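Local coordinates for ABC transporter, substrate binding protein (Polyamine) (Agrobacterium tumefaciens, PDB 4EUO) that binds gamma-aminobutyrate in the periplasm as a solute-binding protein and probably hands it to an ABC transporter for import, at residues Asn108-Trp119 with Lys213-Ile222; Lys127-Tyr135 with Ile189-Trp200. All coordinates share one frame; numbering follows the deposited sequence.

Interactions 1 and 2 lie on neighbouring parts of one mixed sheet, their centres about 9 Å apart, and the chain nests 127-135 with 189-200 inside the loop closed by 108-119 with 213-222. Interaction 2 is the buried one: two parallel strands pair there, apolar and aromatic groups fill the sides, and W200 carries the contact into the ligand pocket. Interaction 1 is partly buried, a loop laid along a strand near the surface, joined by side-chain-to-backbone bonds, waters and a weak salt bridge. N108 ties the two together: its backbone N probably bonds P195 O, at 2.7 Å, and its ND2 probably bonds I189 O.

Interaction 1: residues Asn108-Trp119 with Lys213-Ile222; sequences NVDSVSACPKSW and KVETSWAQNI
The carbonyl oxygen of K117 takes a short hydrogen bond from S217, whose OG lies 2.6 Å from K117 O, in the carbonyl plane and on a lone pair. S217 completes an ST turn, since the same OG accepts from the backbone N of A219; a small hydroxyl suits a place where the strand is about to leave its course. CB of A219 rests 3.4 Å from K117 O. In this periplasmic binding protein fold, the loop that leaves strand 96-107 thus runs beside the first part of strand 215-229, whose chain turns a corner at A219 and Q220 within a type II turn.

W119, at the start of helix 119-122, seals that corner. Its indole NE1 donates to Q220 O over 2.9 Å; the oxygen lies in the ring plane, but the nitrogen stands well above the plane of the carbonyl. Further along the ring, CZ2 of W119 meets CD1 of I222 at 3.7 Å, an apolar contact that suits the buried indole. A water joins the backbone N of W119 to A219 O and to OE1 of Q220, serving polar groups around the turn.

At the far end the chemistry becomes ionic and looser. K213 has CG anti to its backbone N (chi1 -173°) and is extended beyond it, which carries NZ to the carboxylate of D110: NZ to OD2 is 3.3 Å, a salt bridge whose hydrogen bonds are weak. The methylenes of K213 pass CG1 of V109. OE2 of E215 lies near CG2 of V109, and OE1 of E215 is 3.6 Å from SG of C115, which is in disulfide with C107. A second water bonds N108 OD1, D110 N and K213 O, with the last oxygen 2.9 Å away.

Interaction 2: residues Lys127-Tyr135 with Ile189-Trp200; sequences KFPGKRTFY and IASAEAPFGSVW. With ABU (gamma-amino-butanoic acid), chain E.
W200 belongs to the pocket for gamma-aminobutyrate, and the ligand's CB lies 3.3 Å above the plane of its indole, over the centre of the ring: a broad apolar face suited to the ligand's methylene chain. The indole also meets Y135 in an edge-to-face pair, its edge toward the phenol face and the planes 62° apart; CZ2 of W200 comes within 3.8 Å of CZ of Y135. Y135 OH is hydrogen-bonded to E60, which like W200 lines the pocket, so the tyrosine is anchored at both ring and hydroxyl.

Away from the ligand, strands 132-135 and 196-200 run parallel in the sheet. T133 N donates to F196 O at 3.0 Å and T133 O accepts from S198 N at 2.9 Å, so T133 brackets G197 as in a regular parallel bridge. G197 has no side chain, so its CA can come within 3.1 Å of T133 O in a CA-H...O contact. Further along, where the strands part, a water spans Y135 N and S198 O. Beside the bridge, CB of T133 packs on CB of A194, a methyl small enough for that buried place.

R132 bends at chi2 and chi3, curling its guanidinium back onto the preceding loop, where NH1 and NH2 both grip F128 O and NH1 also bonds G130 O. These acceptors lie in the guanidinium plane and, with L122 O bonded to NE of R132, fix its orientation, while the edge of F196 stands against its face: CE1 of F196 sits 3.6 Å from CZ of R132, with ring and guanidinium planes 80° apart.

Interaction 1: residues Asn108-Trp119 with Lys213-Ile222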
loop_
_atom_site.group_PDB
_atom_site.type_symbol
_atom_site.label_atom_id
_atom_site.label_comp_id
_atom_site.label_asym_id
_atom_site.label_seq_id
_atom_site.Cartn_x
_atom_site.Cartn_y
_atom_site.Cartn_z
ATOM N N ASN A 108 12.798 12.836 -8.436
ATOM C CA ASN A 108 13.856 12.636 -9.439
ATOM C C ASN A 108 14.745 13.900 -9.277
ATOM O O ASN A 108 14.541 14.950 -9.920
ATOM C CB ASN A 108 13.212 12.569 -10.818
ATOM C CG ASN A 108 14.194 12.401 -11.955
ATOM O OD1 ASN A 108 15.348 12.825 -11.860
ATOM N ND2 ASN A 108 13.758 11.780 -13.027
ATOM N N VAL A 109 15.668 13.797 -8.334
ATOM C CA VAL A 109 16.472 14.922 -7.869
ATOM C C VAL A 109 17.221 15.702 -8.961
ATOM O O VAL A 109 17.207 16.935 -8.969
ATOM C CB VAL A 109 17.379 14.496 -6.679
ATOM C CG1 VAL A 109 18.356 13.355 -7.048
ATOM C CG2 VAL A 109 18.121 15.695 -6.091
ATOM N N ASP A 110 17.796 14.981 -9.915
ATOM C CA ASP A 110 18.592 15.618 -10.959
ATOM C C ASP A 110 17.787 16.286 -12.051
ATOM O O ASP A 110 18.379 16.978 -12.879
ATOM C CB ASP A 110 19.621 14.621 -11.522
ATOM C CG ASP A 110 20.715 14.216 -10.545
ATOM O OD1 ASP A 110 20.913 14.938 -9.525
ATOM O OD2 ASP A 110 21.368 13.185 -10.789
ATOM N N SER A 111 16.443 16.121 -12.050
ATOM C CA SER A 111 15.576 16.706 -13.069
ATOM C C SER A 111 14.883 17.987 -12.623
ATOM O O SER A 111 14.161 18.606 -13.410
ATOM C CB SER A 111 14.525 15.689 -13.501
ATOM O OG SER A 111 13.640 15.446 -12.422
ATOM N N VAL A 112 15.043 18.354 -11.339
ATOM C CA VAL A 112 14.374 19.523 -10.805
ATOM C C VAL A 112 15.369 20.450 -10.116
ATOM O O VAL A 112 16.415 19.993 -9.645
ATOM C CB VAL A 112 13.215 19.139 -9.837
ATOM C CG1 VAL A 112 12.093 18.418 -10.576
ATOM C CG2 VAL A 112 13.706 18.315 -8.651
ATOM N N SER A 113 14.978 21.714 -9.951
ATOM C CA SER A 113 15.815 22.673 -9.244
ATOM C C SER A 113 15.920 22.264 -7.769
ATOM O O SER A 113 17.002 22.298 -7.189
ATOM C CB SER A 113 15.213 24.067 -9.352
ATOM O OG SER A 113 16.022 24.933 -8.578
ATOM N N ALA A 114 14.795 21.819 -7.175
ATOM C CA ALA A 114 14.803 21.431 -5.763
ATOM C C ALA A 114 13.730 20.379 -5.511
ATOM O O ALA A 114 12.607 20.523 -6.020
ATOM C CB ALA A 114 14.518 22.655 -4.892
ATOM N N CYS A 115 14.061 19.382 -4.684
ATOM C CA CYS A 115 13.035 18.397 -4.297
ATOM C C CYS A 115 12.186 18.955 -3.175
ATOM O O CYS A 115 12.733 19.402 -2.163
ATOM C CB CYS A 115 13.674 17.110 -3.824
ATOM S SG CYS A 115 14.439 16.161 -5.142
ATOM N N PRO A 116 10.861 18.816 -3.262
ATOM C CA PRO A 116 10.011 19.174 -2.119
ATOM C C PRO A 116 10.341 18.239 -0.950
ATOM O O PRO A 116 10.541 17.026 -1.145
ATOM C CB PRO A 116 8.589 18.907 -2.626
ATOM C CG PRO A 116 8.677 18.870 -4.111
ATOM C CD PRO A 116 10.077 18.364 -4.423
ATOM N N LYS A 117 10.441 18.807 0.260
ATOM C CA LYS A 117 10.776 18.053 1.440
ATOM C C LYS A 117 9.495 17.778 2.231
ATOM O O LYS A 117 9.364 16.698 2.834
ATOM C CB LYS A 117 11.758 18.877 2.306
ATOM C CG LYS A 117 12.338 18.097 3.482
ATOM C CD LYS A 117 13.310 18.929 4.324
ATOM C CE LYS A 117 12.818 20.332 4.572
ATOM N NZ LYS A 117 11.637 20.379 5.466
ATOM N N SER A 118 8.588 18.753 2.290
ATOM C CA SER A 118 7.365 18.639 3.064
ATOM C C SER A 118 6.129 18.537 2.193
ATOM O O SER A 118 6.172 18.868 1.006
ATOM C CB SER A 118 7.250 19.843 3.988
ATOM O OG SER A 118 7.051 20.977 3.161
ATOM N N TRP A 119 4.980 18.163 2.809
ATOM C CA TRP A 119 3.731 18.169 2.052
ATOM C C TRP A 119 3.428 19.603 1.624
ATOM O O TRP A 119 2.980 19.828 0.502
ATOM C CB TRP A 119 2.561 17.593 2.877
ATOM C CG TRP A 119 2.720 16.157 3.222
ATOM C CD1 TRP A 119 2.839 15.633 4.478
ATOM C CD2 TRP A 119 2.902 15.064 2.302
ATOM N NE1 TRP A 119 3.041 14.270 4.408
ATOM C CE2 TRP A 119 3.122 13.902 3.077
ATOM C CE3 TRP A 119 2.921 14.959 0.903
ATOM C CZ2 TRP A 119 3.300 12.636 2.490
ATOM C CZ3 TRP A 119 3.150 13.712 0.329
ATOM C CH2 TRP A 119 3.328 12.572 1.116
ATOM N N LYS A 213 18.437 7.074 -9.886
ATOM C CA LYS A 213 18.749 8.023 -8.815
ATOM C C LYS A 213 17.488 8.751 -8.392
ATOM O O LYS A 213 16.981 9.596 -9.108
ATOM C CB LYS A 213 19.840 9.010 -9.256
ATOM C CG LYS A 213 20.318 9.901 -8.111
ATOM C CD LYS A 213 21.459 10.805 -8.547
ATOM C CE LYS A 213 21.835 11.793 -7.465
ATOM N NZ LYS A 213 22.880 12.744 -7.926
ATOM N N VAL A 214 17.004 8.411 -7.211
ATOM C CA VAL A 214 15.810 9.030 -6.629
ATOM C C VAL A 214 16.090 9.404 -5.194
ATOM O O VAL A 214 16.926 8.782 -4.534
ATOM C CB VAL A 214 14.530 8.143 -6.726
ATOM C CG1 VAL A 214 14.010 8.066 -8.149
ATOM C CG2 VAL A 214 14.748 6.747 -6.151
ATOM N N GLU A 215 15.443 10.465 -4.724
ATOM C CA GLU A 215 15.528 10.897 -3.342
ATOM C C GLU A 215 14.136 10.683 -2.732
ATOM O O GLU A 215 13.106 10.804 -3.427
ATOM C CB GLU A 215 15.837 12.394 -3.323
ATOM C CG GLU A 215 16.464 12.939 -2.063
ATOM C CD GLU A 215 17.076 14.291 -2.352
ATOM O OE1 GLU A 215 16.345 15.299 -2.229
ATOM O OE2 GLU A 215 18.247 14.337 -2.795
ATOM N N THR A 216 14.111 10.383 -1.436
ATOM C CA THR A 216 12.860 10.221 -0.706
ATOM C C THR A 216 12.892 11.143 0.514
ATOM O O THR A 216 13.853 11.080 1.284
ATOM C CB THR A 216 12.700 8.774 -0.221
ATOM O OG1 THR A 216 12.517 7.925 -1.356
ATOM C CG2 THR A 216 11.518 8.600 0.686
ATOM N N SER A 217 11.852 11.963 0.691
ATOM C CA SER A 217 11.669 12.687 1.944
ATOM C C SER A 217 10.641 11.938 2.776
ATOM O O SER A 217 9.511 11.711 2.302
ATOM C CB SER A 217 11.222 14.125 1.736
ATOM O OG SER A 217 10.960 14.680 3.023
ATOM N N TRP A 218 11.021 11.589 4.013
ATOM C CA TRP A 218 10.145 10.907 4.965
ATOM C C TRP A 218 9.460 11.899 5.910
ATOM O O TRP A 218 8.821 11.462 6.888
ATOM C CB TRP A 218 10.952 9.900 5.781
ATOM C CG TRP A 218 11.466 8.763 4.954
ATOM C CD1 TRP A 218 12.661 8.695 4.284
ATOM C CD2 TRP A 218 10.838 7.490 4.787
ATOM N NE1 TRP A 218 12.800 7.458 3.694
ATOM C CE2 TRP A 218 11.699 6.692 4.002
ATOM C CE3 TRP A 218 9.641 6.927 5.264
ATOM C CZ2 TRP A 218 11.385 5.377 3.660
ATOM C CZ3 TRP A 218 9.337 5.627 4.934
ATOM C CH2 TRP A 218 10.185 4.878 4.115
ATOM N N ALA A 219 9.539 13.213 5.612
ATOM C CA ALA A 219 8.912 14.196 6.496
ATOM C C ALA A 219 7.383 14.047 6.477
ATOM O O ALA A 219 6.743 14.197 5.442
ATOM C CB ALA A 219 9.323 15.612 6.087
ATOM N N GLN A 220 6.801 13.798 7.650
ATOM C CA GLN A 220 5.361 13.530 7.810
ATOM C C GLN A 220 4.923 12.352 6.907
ATOM O O GLN A 220 3.816 12.345 6.393
ATOM C CB GLN A 220 4.463 14.751 7.591
ATOM C CG GLN A 220 4.770 15.902 8.560
ATOM C CD GLN A 220 3.877 17.056 8.220
ATOM O OE1 GLN A 220 3.851 17.568 7.110
ATOM N NE2 GLN A 220 3.051 17.464 9.179
ATOM N N ASN A 221 5.792 11.369 6.719
ATOM C CA ASN A 221 5.423 10.206 5.869
ATOM C C ASN A 221 4.143 9.607 6.444
ATOM O O ASN A 221 3.973 9.573 7.663
ATOM C CB ASN A 221 6.560 9.219 5.783
ATOM C CG ASN A 221 6.861 8.474 7.054
ATOM O OD1 ASN A 221 6.343 7.371 7.290
ATOM N ND2 ASN A 221 7.794 9.017 7.882
ATOM N N ILE A 222 3.247 9.128 5.568
ATOM C CA ILE A 222 1.930 8.674 5.988
ATOM C C ILE A 222 1.891 7.166 5.920
ATOM O O ILE A 222 1.994 6.588 4.824
ATOM C CB ILE A 222 0.864 9.323 5.114
ATOM C CG1 ILE A 222 0.914 10.862 5.214
ATOM C CG2 ILE A 222 -0.540 8.764 5.477
ATOM C CD1 ILE A 222 0.149 11.511 4.050
HETATM O O HOH W 1 17.509 12.085 -10.484
HETATM O O HOH W 2 5.896 16.983 5.386
#

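Interaction 2: residues Lys127-Tyr135 with Ile189-Trp200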
loop_
_atom_site.group_PDB
_atom_site.type_symbol
_atom_site.label_atom_id
_atom_site.label_comp_id
_atom_site.label_asym_id
_atom_site.label_seq_id
_atom_site.Cartn_x
_atom_site.Cartn_y
_atom_site.Cartn_z
ATOM N N LYS A 127 7.054 27.766 -5.800
ATOM C CA LYS A 127 8.383 27.450 -5.347
ATOM C C LYS A 127 8.928 26.163 -5.937
ATOM O O LYS A 127 10.139 26.022 -6.107
ATOM C CB LYS A 127 8.390 27.379 -3.835
ATOM C CG LYS A 127 9.759 27.333 -3.232
ATOM C CD LYS A 127 9.782 28.278 -2.102
ATOM C CE LYS A 127 10.726 27.862 -1.026
ATOM N NZ LYS A 127 11.943 28.696 -1.122
ATOM N N PHE A 128 8.033 25.193 -6.216
ATOM C CA PHE A 128 8.417 23.887 -6.753
ATOM C C PHE A 128 7.560 23.679 -7.973
ATOM O O PHE A 128 6.526 23.009 -7.911
ATOM C CB PHE A 128 8.173 22.797 -5.692
ATOM C CG PHE A 128 8.990 23.001 -4.441
ATOM C CD1 PHE A 128 10.233 22.398 -4.300
ATOM C CD2 PHE A 128 8.509 23.775 -3.398
ATOM C CE1 PHE A 128 10.990 22.579 -3.132
ATOM C CE2 PHE A 128 9.279 23.986 -2.249
ATOM C CZ PHE A 128 10.527 23.410 -2.139
ATOM N N PRO A 129 7.940 24.309 -9.102
ATOM C CA PRO A 129 7.065 24.263 -10.279
ATOM C C PRO A 129 6.935 22.917 -10.963
ATOM O O PRO A 129 7.794 22.062 -10.810
ATOM C CB PRO A 129 7.678 25.317 -11.234
ATOM C CG PRO A 129 9.049 25.497 -10.787
ATOM C CD PRO A 129 9.106 25.206 -9.318
ATOM N N GLY A 130 5.864 22.787 -11.738
ATOM C CA GLY A 130 5.681 21.657 -12.622
ATOM C C GLY A 130 4.684 20.621 -12.169
ATOM O O GLY A 130 3.875 20.859 -11.270
ATOM N N LYS A 131 4.744 19.477 -12.833
ATOM C CA LYS A 131 3.793 18.416 -12.520
ATOM C C LYS A 131 4.211 17.626 -11.301
ATOM O O LYS A 131 5.391 17.452 -11.039
ATOM C CB LYS A 131 3.529 17.484 -13.718
ATOM C CG LYS A 131 2.997 18.160 -14.990
ATOM C CD LYS A 131 1.681 18.926 -14.787
ATOM C CE LYS A 131 1.158 19.544 -16.069
ATOM N NZ LYS A 131 2.156 20.454 -16.701
ATOM N N ARG A 132 3.215 17.197 -10.540
ATOM C CA ARG A 132 3.420 16.372 -9.353
ATOM C C ARG A 132 2.443 15.231 -9.444
ATOM O O ARG A 132 1.385 15.373 -10.050
ATOM C CB ARG A 132 3.270 17.149 -8.037
ATOM C CG ARG A 132 2.014 18.003 -7.942
ATOM C CD ARG A 132 2.317 19.475 -8.297
ATOM N NE ARG A 132 3.085 20.122 -7.225
ATOM C CZ ARG A 132 4.073 21.002 -7.402
ATOM N NH1 ARG A 132 4.448 21.365 -8.638
ATOM N NH2 ARG A 132 4.677 21.548 -6.351
ATOM N N THR A 133 2.797 14.098 -8.833
ATOM C CA THR A 133 1.952 12.905 -8.964
ATOM C C THR A 133 1.400 12.404 -7.644
ATOM O O THR A 133 2.070 12.435 -6.598
ATOM C CB THR A 133 2.705 11.826 -9.786
ATOM O OG1 THR A 133 1.809 10.747 -10.038
ATOM C CG2 THR A 133 3.923 11.256 -9.109
ATOM N N PHE A 134 0.161 11.951 -7.710
ATOM C CA PHE A 134 -0.584 11.427 -6.557
ATOM C C PHE A 134 -1.368 10.219 -7.016
ATOM O O PHE A 134 -1.720 10.114 -8.210
ATOM C CB PHE A 134 -1.585 12.472 -6.060
ATOM C CG PHE A 134 -0.940 13.655 -5.387
ATOM C CD1 PHE A 134 -0.538 13.592 -4.054
ATOM C CD2 PHE A 134 -0.753 14.845 -6.075
ATOM C CE1 PHE A 134 0.035 14.702 -3.420
ATOM C CE2 PHE A 134 -0.120 15.933 -5.454
ATOM C CZ PHE A 134 0.240 15.866 -4.130
ATOM N N TYR A 135 -1.731 9.371 -6.047
ATOM C CA TYR A 135 -2.501 8.151 -6.307
ATOM C C TYR A 135 -3.890 8.488 -6.799
ATOM O O TYR A 135 -4.609 9.299 -6.206
ATOM C CB TYR A 135 -2.551 7.368 -5.007
ATOM C CG TYR A 135 -3.122 5.973 -5.032
ATOM C CD1 TYR A 135 -2.911 5.129 -6.116
ATOM C CD2 TYR A 135 -3.728 5.440 -3.896
ATOM C CE1 TYR A 135 -3.334 3.803 -6.087
ATOM C CE2 TYR A 135 -4.133 4.111 -3.851
ATOM C CZ TYR A 135 -3.899 3.298 -4.936
ATOM O OH TYR A 135 -4.285 1.983 -4.881
ATOM N N ILE A 189 7.942 9.329 -12.010
ATOM C CA ILE A 189 9.080 9.894 -11.312
ATOM C C ILE A 189 10.336 9.733 -12.185
ATOM O O ILE A 189 11.038 10.728 -12.438
ATOM C CB ILE A 189 9.283 9.215 -9.920
ATOM C CG1 ILE A 189 8.063 9.400 -8.973
ATOM C CG2 ILE A 189 10.607 9.672 -9.299
ATOM C CD1 ILE A 189 7.841 10.859 -8.521
ATOM N N ALA A 190 10.644 8.496 -12.623
ATOM C CA ALA A 190 11.889 8.246 -13.343
ATOM C C ALA A 190 12.006 9.027 -14.659
ATOM O O ALA A 190 13.117 9.455 -14.999
ATOM C CB ALA A 190 12.078 6.746 -13.585
ATOM N N SER A 191 10.904 9.251 -15.336
ATOM C CA SER A 191 10.898 9.959 -16.628
ATOM C C SER A 191 10.916 11.474 -16.442
ATOM O O SER A 191 11.050 12.210 -17.433
ATOM C CB SER A 191 9.629 9.621 -17.390
ATOM O OG SER A 191 8.478 10.160 -16.770
ATOM N N ALA A 192 10.675 11.948 -15.204
ATOM C CA ALA A 192 10.503 13.356 -14.876
ATOM C C ALA A 192 9.259 13.928 -15.556
ATOM O O ALA A 192 9.078 15.144 -15.579
ATOM C CB ALA A 192 11.743 14.175 -15.206
ATOM N N GLU A 193 8.320 13.062 -16.007
ATOM C CA GLU A 193 7.035 13.560 -16.486
ATOM C C GLU A 193 6.311 14.210 -15.284
ATOM O O GLU A 193 5.623 15.201 -15.427
ATOM C CB GLU A 193 6.214 12.413 -17.082
ATOM C CG GLU A 193 4.934 12.788 -17.788
ATOM C CD GLU A 193 4.274 11.588 -18.446
ATOM O OE1 GLU A 193 4.967 10.572 -18.696
ATOM O OE2 GLU A 193 3.044 11.645 -18.656
ATOM N N ALA A 194 6.443 13.608 -14.086
ATOM C CA ALA A 194 5.997 14.203 -12.813
ATOM C C ALA A 194 7.102 13.855 -11.867
ATOM O O ALA A 194 7.140 12.771 -11.288
ATOM C CB ALA A 194 4.671 13.636 -12.358
ATOM N N PRO A 195 8.115 14.735 -11.788
ATOM C CA PRO A 195 9.357 14.367 -11.107
ATOM C C PRO A 195 9.317 14.249 -9.599
ATOM O O PRO A 195 10.289 13.817 -8.983
ATOM C CB PRO A 195 10.342 15.444 -11.562
ATOM C CG PRO A 195 9.462 16.635 -11.781
ATOM C CD PRO A 195 8.216 16.060 -12.425
ATOM N N PHE A 196 8.187 14.600 -8.997
ATOM C CA PHE A 196 8.019 14.401 -7.568
ATOM C C PHE A 196 6.557 14.144 -7.274
ATOM O O PHE A 196 5.688 14.477 -8.075
ATOM C CB PHE A 196 8.630 15.536 -6.705
ATOM C CG PHE A 196 8.401 16.935 -7.229
ATOM C CD1 PHE A 196 7.131 17.493 -7.245
ATOM C CD2 PHE A 196 9.461 17.697 -7.710
ATOM C CE1 PHE A 196 6.915 18.788 -7.740
ATOM C CE2 PHE A 196 9.245 19.009 -8.173
ATOM C CZ PHE A 196 7.981 19.540 -8.184
ATOM N N GLY A 197 6.303 13.505 -6.148
ATOM C CA GLY A 197 4.944 13.204 -5.768
ATOM C C GLY A 197 4.895 12.326 -4.556
ATOM O O GLY A 197 5.935 11.976 -3.983
ATOM N N SER A 198 3.669 11.983 -4.190
ATOM C CA SER A 198 3.402 11.105 -3.042
ATOM C C SER A 198 3.290 9.675 -3.547
ATOM O O SER A 198 2.369 9.370 -4.309
ATOM C CB SER A 198 2.122 11.514 -2.356
ATOM O OG SER A 198 1.899 10.571 -1.315
ATOM N N VAL A 199 4.228 8.824 -3.172
ATOM C CA VAL A 199 4.343 7.488 -3.731
ATOM C C VAL A 199 4.561 6.452 -2.649
ATOM O O VAL A 199 4.977 6.773 -1.526
ATOM C CB VAL A 199 5.541 7.429 -4.743
ATOM C CG1 VAL A 199 5.285 8.373 -5.928
ATOM C CG2 VAL A 199 6.846 7.822 -4.058
ATOM N N TRP A 200 4.322 5.178 -2.985
ATOM C CA TRP A 200 4.576 4.075 -2.073
ATOM C C TRP A 200 6.080 3.980 -1.877
ATOM O O TRP A 200 6.830 3.938 -2.866
ATOM C CB TRP A 200 4.025 2.774 -2.656
ATOM C CG TRP A 200 2.540 2.691 -2.773
ATOM C CD1 TRP A 200 1.619 3.157 -1.885
ATOM C CD2 TRP A 200 1.807 1.988 -3.783
ATOM N NE1 TRP A 200 0.338 2.808 -2.293
ATOM C CE2 TRP A 200 0.432 2.073 -3.449
ATOM C CE3 TRP A 200 2.178 1.287 -4.941
ATOM C CZ2 TRP A 200 -0.572 1.503 -4.244
ATOM C CZ3 TRP A 200 1.190 0.670 -5.697
ATOM C CH2 TRP A 200 -0.170 0.805 -5.362
HETATM N N ABU E . -1.131 -0.808 -1.400
HETATM C CD ABU E . 0.330 -0.668 -1.392
HETATM C CB ABU E . 0.959 -1.310 -2.605
HETATM C CG ABU E . 2.440 -1.164 -2.531
HETATM C C ABU E . 3.208 -1.641 -3.746
HETATM O O ABU E . 4.459 -1.211 -3.889
HETATM O OXT ABU E . 2.660 -2.344 -4.707
HETATM O O HOH W 3 -0.426 9.687 -3.614
#